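Local coordinates for sulfhydryl oxidase 1 (PDB 3LLK), which catalyses the FAD-dependent oxidation of thiols to disulfides, probably passing the electrons on to molecular oxygen as other sulfhydryl oxidases do, at residues A22-L27 and K101-I106; F48-A53 and S68-L73. One frame throughout, in Å; residues are numbered along the deposited sequence.

Interaction 1 of 2, residues A22-L27 and K101-I106; sequences ALHYIL and KKVNWI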
loop_
_atom_site.group_PDB
_atom_site.type_symbol
_atom_site.label_atom_id
_atom_site.label_comp_id
_atom_site.label_asym_id
_atom_site.label_seq_id
_atom_site.Cartn_x
_atom_site.Cartn_y
_atom_site.Cartn_z
ATOM N N ALA A 22 2.408 -1.676 -8.604
ATOM C CA ALA A 22 2.854 -0.928 -7.436
ATOM C C ALA A 22 4.257 -1.422 -7.066
ATOM O O ALA A 22 5.180 -0.624 -6.891
ATOM C CB ALA A 22 1.876 -1.138 -6.261
ATOM N N LEU A 23 4.423 -2.738 -6.952
ATOM C CA LEU A 23 5.737 -3.306 -6.636
ATOM C C LEU A 23 6.791 -2.845 -7.650
ATOM O O LEU A 23 7.898 -2.445 -7.287
ATOM C CB LEU A 23 5.688 -4.839 -6.651
ATOM C CG LEU A 23 4.878 -5.570 -5.569
ATOM C CD1 LEU A 23 5.094 -7.072 -5.722
ATOM C CD2 LEU A 23 5.318 -5.114 -4.187
ATOM N N HIS A 24 6.445 -2.915 -8.927
ATOM C CA HIS A 24 7.370 -2.510 -9.983
ATOM C C HIS A 24 7.813 -1.050 -9.813
ATOM O O HIS A 24 9.000 -0.729 -9.862
ATOM C CB HIS A 24 6.702 -2.667 -11.346
ATOM C CG HIS A 24 7.558 -2.217 -12.490
ATOM N ND1 HIS A 24 8.717 -2.867 -12.853
ATOM C CD2 HIS A 24 7.441 -1.160 -13.327
ATOM C CE1 HIS A 24 9.278 -2.230 -13.866
ATOM N NE2 HIS A 24 8.523 -1.190 -14.172
ATOM N N TYR A 25 6.835 -0.177 -9.621
ATOM C CA TYR A 25 7.079 1.247 -9.467
ATOM C C TYR A 25 7.922 1.534 -8.229
ATOM O O TYR A 25 8.809 2.385 -8.245
ATOM C CB TYR A 25 5.743 1.979 -9.374
ATOM C CG TYR A 25 5.832 3.447 -9.668
ATOM C CD1 TYR A 25 5.635 3.929 -10.960
ATOM C CD2 TYR A 25 6.119 4.364 -8.658
ATOM C CE1 TYR A 25 5.718 5.289 -11.238
ATOM C CE2 TYR A 25 6.204 5.730 -8.930
ATOM C CZ TYR A 25 6.002 6.180 -10.219
ATOM O OH TYR A 25 6.077 7.522 -10.497
ATOM N N ILE A 26 7.642 0.820 -7.151
ATOM C CA ILE A 26 8.391 0.998 -5.915
ATOM C C ILE A 26 9.874 0.686 -6.107
ATOM O O ILE A 26 10.742 1.523 -5.832
ATOM C CB ILE A 26 7.821 0.086 -4.786
ATOM C CG1 ILE A 26 6.496 0.659 -4.283
ATOM C CG2 ILE A 26 8.823 -0.049 -3.659
ATOM C CD1 ILE A 26 5.669 -0.301 -3.426
ATOM N N LEU A 27 10.157 -0.517 -6.599
ATOM C CA LEU A 27 11.524 -0.971 -6.790
ATOM C C LEU A 27 12.338 -0.267 -7.874
ATOM O O LEU A 27 13.524 -0.025 -7.683
ATOM C CB LEU A 27 11.528 -2.482 -7.053
ATOM C CG LEU A 27 10.932 -3.381 -5.955
ATOM C CD1 LEU A 27 10.678 -4.776 -6.523
ATOM C CD2 LEU A 27 11.869 -3.457 -4.757
ATOM N N LYS A 101 7.515 -4.553 -17.515
ATOM C CA LYS A 101 8.403 -3.458 -17.893
ATOM C C LYS A 101 7.727 -2.106 -17.663
ATOM O O LYS A 101 8.359 -1.147 -17.211
ATOM C CB LYS A 101 8.786 -3.579 -19.370
ATOM C CG LYS A 101 9.378 -4.920 -19.775
ATOM C CD LYS A 101 10.771 -5.127 -19.205
ATOM C CE LYS A 101 11.428 -6.350 -19.828
ATOM N NZ LYS A 101 12.824 -6.549 -19.345
ATOM N N LYS A 102 6.440 -2.033 -17.985
ATOM C CA LYS A 102 5.692 -0.793 -17.823
ATOM C C LYS A 102 4.493 -1.013 -16.897
ATOM O O LYS A 102 3.968 -2.120 -16.797
ATOM C CB LYS A 102 5.237 -0.290 -19.196
ATOM C CG LYS A 102 6.198 -0.689 -20.321
ATOM C CD LYS A 102 5.961 0.067 -21.621
ATOM C CE LYS A 102 6.629 1.435 -21.588
ATOM N NZ LYS A 102 6.700 2.069 -22.939
ATOM N N VAL A 103 4.070 0.043 -16.212
ATOM C CA VAL A 103 2.941 -0.062 -15.302
ATOM C C VAL A 103 1.630 -0.285 -16.054
ATOM O O VAL A 103 1.476 0.131 -17.196
ATOM C CB VAL A 103 2.806 1.204 -14.437
ATOM C CG1 VAL A 103 4.055 1.388 -13.595
ATOM C CG2 VAL A 103 2.573 2.412 -15.323
ATOM N N ASN A 104 0.692 -0.960 -15.397
ATOM C CA ASN A 104 -0.609 -1.239 -15.982
ATOM C C ASN A 104 -1.646 -1.126 -14.877
ATOM O O ASN A 104 -1.798 -2.028 -14.063
ATOM C CB ASN A 104 -0.629 -2.642 -16.601
ATOM C CG ASN A 104 -1.990 -3.013 -17.154
ATOM O OD1 ASN A 104 -2.674 -2.177 -17.745
ATOM N ND2 ASN A 104 -2.390 -4.274 -16.973
ATOM N N TRP A 105 -2.339 0.006 -14.846
ATOM C CA TRP A 105 -3.361 0.257 -13.841
ATOM C C TRP A 105 -4.703 -0.229 -14.361
ATOM O O TRP A 105 -5.010 -0.069 -15.542
ATOM C CB TRP A 105 -3.462 1.758 -13.552
ATOM C CG TRP A 105 -2.142 2.401 -13.239
ATOM C CD1 TRP A 105 -1.571 3.472 -13.880
ATOM C CD2 TRP A 105 -1.222 2.006 -12.223
ATOM N NE1 TRP A 105 -0.350 3.761 -13.325
ATOM C CE2 TRP A 105 -0.106 2.877 -12.307
ATOM C CE3 TRP A 105 -1.226 1.000 -11.247
ATOM C CZ2 TRP A 105 0.994 2.770 -11.451
ATOM C CZ3 TRP A 105 -0.126 0.894 -10.392
ATOM C CH2 TRP A 105 0.969 1.778 -10.505
ATOM N N ILE A 106 -5.493 -0.845 -13.493
ATOM C CA ILE A 106 -6.815 -1.279 -13.901
ATOM C C ILE A 106 -7.801 -0.637 -12.943
ATOM O O ILE A 106 -8.602 0.207 -13.342
ATOM C CB ILE A 106 -6.960 -2.818 -13.890
ATOM C CG1 ILE A 106 -5.976 -3.441 -14.884
ATOM C CG2 ILE A 106 -8.382 -3.203 -14.284
ATOM C CD1 ILE A 106 -6.130 -4.953 -15.051
#
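In what is probably the degenerate, Erv-like half of the pseudo-dimer, the loop between helices 95-98 and 118-134 is draped over helix 16-30, and H24, Y25 and A22 of the helix meet K101, V103 and W105 of the loop. The backbones stay well apart, with the closest CA pair, Y25 and V103, at 7.3 Å, so the gap is crossed by side chains, two of which meet backbone atoms. H24 has CG anti to its backbone N (chi1 177°), and the imidazole extends to the loop, where H24 NE2 lies 3.0 Å from K101 O. The carbonyl oxygen is oblique to the ring. The other ring nitrogen, H24 ND1, is hydrogen-bonded to E95, which would restrain the rotation of the ring. V103 CG1 sits near the planes of two rings at their edges, 4.2 Å from H24 CD2 and 4.0 Å from Y25 CD1, and so touches both. V103 CB lies 3.7 Å above the W105 ring plane, offset toward the rim. The far end of that indole reaches the helix, where W105 CZ3 is 4.0 Å from A22 N. Further along the loop, N104 N and I106 N are hydrogen-bonded to S21 and D18 of the same helix. An alanine at H24 would probably leave E95 without its imidazole partner and open a gap beside K101 O and V103 CG1. The contact is therefore mixed: a polar approach at K101, where E95 is likely to polarise the imidazole, gives way to apolar packing of V103 on Y25, with W105 against the A22 backbone.

Interaction 2 of 2, residues F48-A53 and S68-L73; sequences FVAVLA and SVNEWL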
loop_
_atom_site.group_PDB
_atom_site.type_symbol
_atom_site.label_atom_id
_atom_site.label_comp_id
_atom_site.label_asym_id
_atom_site.label_seq_id
_atom_site.Cartn_x
_atom_site.Cartn_y
_atom_site.Cartn_z
ATOM N N PHE A 48 10.355 -3.021 4.931
ATOM C CA PHE A 48 9.210 -3.063 4.023
ATOM C C PHE A 48 9.286 -4.282 3.098
ATOM O O PHE A 48 8.275 -4.926 2.843
ATOM C CB PHE A 48 9.131 -1.776 3.186
ATOM C CG PHE A 48 7.863 -1.651 2.388
ATOM C CD1 PHE A 48 6.648 -1.394 3.020
ATOM C CD2 PHE A 48 7.881 -1.800 1.002
ATOM C CE1 PHE A 48 5.466 -1.286 2.281
ATOM C CE2 PHE A 48 6.707 -1.693 0.260
ATOM C CZ PHE A 48 5.497 -1.436 0.900
ATOM N N VAL A 49 10.481 -4.590 2.594
ATOM C CA VAL A 49 10.648 -5.746 1.716
ATOM C C VAL A 49 10.375 -7.020 2.515
ATOM O O VAL A 49 9.805 -7.968 1.983
ATOM C CB VAL A 49 12.073 -5.800 1.090
ATOM C CG1 VAL A 49 12.294 -7.113 0.381
ATOM C CG2 VAL A 49 12.235 -4.664 0.095
ATOM N N ALA A 50 10.779 -7.034 3.788
ATOM C CA ALA A 50 10.531 -8.187 4.650
ATOM C C ALA A 50 9.019 -8.359 4.757
ATOM O O ALA A 50 8.506 -9.478 4.703
ATOM C CB ALA A 50 11.134 -7.967 6.042
ATOM N N VAL A 51 8.308 -7.245 4.909
ATOM C CA VAL A 51 6.847 -7.274 5.005
ATOM C C VAL A 51 6.230 -7.790 3.698
ATOM O O VAL A 51 5.309 -8.612 3.720
ATOM C CB VAL A 51 6.282 -5.871 5.348
ATOM C CG1 VAL A 51 4.779 -5.834 5.144
ATOM C CG2 VAL A 51 6.602 -5.531 6.801
ATOM N N LEU A 52 6.746 -7.327 2.561
ATOM C CA LEU A 52 6.225 -7.786 1.276
ATOM C C LEU A 52 6.452 -9.287 1.091
ATOM O O LEU A 52 5.537 -10.031 0.724
ATOM C CB LEU A 52 6.894 -7.029 0.125
ATOM C CG LEU A 52 6.613 -5.524 0.090
ATOM C CD1 LEU A 52 7.485 -4.880 -0.983
ATOM C CD2 LEU A 52 5.125 -5.277 -0.188
ATOM N N ALA A 53 7.677 -9.729 1.348
ATOM C CA ALA A 53 8.013 -11.142 1.188
ATOM C C ALA A 53 7.054 -12.034 1.972
ATOM O O ALA A 53 6.717 -13.135 1.537
ATOM C CB ALA A 53 9.448 -11.395 1.637
ATOM N N SER A 68 13.521 -13.799 -2.785
ATOM C CA SER A 68 14.898 -13.729 -3.282
ATOM C C SER A 68 15.495 -12.335 -3.059
ATOM O O SER A 68 16.666 -12.206 -2.715
ATOM C CB SER A 68 14.948 -14.096 -4.770
ATOM O OG SER A 68 16.276 -14.080 -5.266
ATOM N N VAL A 69 14.688 -11.293 -3.248
ATOM C CA VAL A 69 15.172 -9.930 -3.038
ATOM C C VAL A 69 15.357 -9.699 -1.543
ATOM O O VAL A 69 16.349 -9.118 -1.119
ATOM C CB VAL A 69 14.184 -8.880 -3.591
ATOM C CG1 VAL A 69 14.660 -7.486 -3.228
ATOM C CG2 VAL A 69 14.076 -9.018 -5.118
ATOM N N ASN A 70 14.400 -10.178 -0.753
ATOM C CA ASN A 70 14.454 -10.036 0.696
ATOM C C ASN A 70 15.755 -10.644 1.229
ATOM O O ASN A 70 16.473 -10.013 2.009
ATOM C CB ASN A 70 13.260 -10.743 1.343
ATOM C CG ASN A 70 13.116 -10.413 2.817
ATOM O OD1 ASN A 70 12.625 -11.225 3.599
ATOM N ND2 ASN A 70 13.531 -9.215 3.199
ATOM N N GLU A 71 16.053 -11.869 0.797
ATOM C CA GLU A 71 17.261 -12.568 1.237
ATOM C C GLU A 71 18.543 -11.883 0.764
ATOM O O GLU A 71 19.536 -11.833 1.493
ATOM C CB GLU A 71 17.233 -14.025 0.761
ATOM C CG GLU A 71 16.216 -14.876 1.500
ATOM C CD GLU A 71 16.295 -14.687 3.010
ATOM O OE1 GLU A 71 17.408 -14.794 3.571
ATOM O OE2 GLU A 71 15.246 -14.434 3.642
ATOM N N TRP A 72 18.520 -11.348 -0.452
ATOM C CA TRP A 72 19.687 -10.647 -0.966
ATOM C C TRP A 72 19.981 -9.442 -0.066
ATOM O O TRP A 72 21.135 -9.171 0.270
ATOM C CB TRP A 72 19.440 -10.159 -2.389
ATOM C CG TRP A 72 20.612 -9.428 -2.958
ATOM C CD1 TRP A 72 21.718 -9.978 -3.544
ATOM C CD2 TRP A 72 20.813 -8.008 -2.972
ATOM N NE1 TRP A 72 22.592 -8.989 -3.928
ATOM C CE2 TRP A 72 22.063 -7.769 -3.587
ATOM C CE3 TRP A 72 20.060 -6.914 -2.523
ATOM C CZ2 TRP A 72 22.580 -6.478 -3.765
ATOM C CZ3 TRP A 72 20.573 -5.627 -2.700
ATOM C CH2 TRP A 72 21.822 -5.422 -3.316
ATOM N N LEU A 73 18.931 -8.716 0.308
ATOM C CA LEU A 73 19.069 -7.544 1.173
ATOM C C LEU A 73 19.624 -7.933 2.537
ATOM O O LEU A 73 20.519 -7.266 3.064
ATOM C CB LEU A 73 17.718 -6.849 1.366
ATOM C CG LEU A 73 17.203 -5.992 0.212
ATOM C CD1 LEU A 73 15.779 -5.524 0.499
ATOM C CD2 LEU A 73 18.132 -4.799 0.029
#
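V69 is the first residue of 68-73 to touch 48-53, and it does so lightly: its CG1 is 4.3 Å from V49 CG1, a long apolar contact between two buried valines. N70 comes next and lies at the centre, its CA only 5.8 Å from that of V49. With CG anti to the backbone N (chi1 -169°), its side chain runs across to the other helix, sliding past V49 in the opposite direction. V49 CG1 rests 3.6 Å from N70 CA, so the valine branch packs against the asparagine's backbone as well as its side chain. The amide then lies against the A50 backbone and the A53 methyl: N70 ND2 is 3.5 Å from A50 CA, while N70 OD1 is 3.7 Å from A53 CB. These are van der Waals contacts, and they hold the amide close to the surface of the partner helix. One turn after V69, L73 returns to the interface. L73 CD1 meets V49 CG2 at 3.7 Å, the two side chains reaching tip to tip, so V49 is bordered by V69, N70 and L73 in succession. The short axes approach to 9.1 Å with 147° between their directions, the geometry of a tilted antiparallel helix pair.

This pair belongs to the helical bundle of the FAD-dependent sulfhydryl oxidase family. Beyond the interface, V69, W72 and L73 pack on F86 of helix 83-92. On the other flank F48, V51 and L52 touch L129 of helix 118-134, while F48 and L52 also meet I26 and L23, respectively, of helix 16-30.

From the N terminus, the chain first passes through 22-27 on helix 16-30, then 48-53 on helix 39-55, and turns back as 68-73 on helix 60-75. There interaction 2 closes a short, mostly helical loop with 14 residues between its segments. The chain continues through helices 83-92 and 95-98 before 101-106 returns to helix 16-30, where interaction 1 closes the longer loop with 73 residues between its segments. The smaller closure thus lies wholly within the larger one. Their centres are about 17 Å apart, yet they touch directly: L23 CD2 packs 3.9 Å from L52 CD1, joining helix 16-30 to helix 39-55.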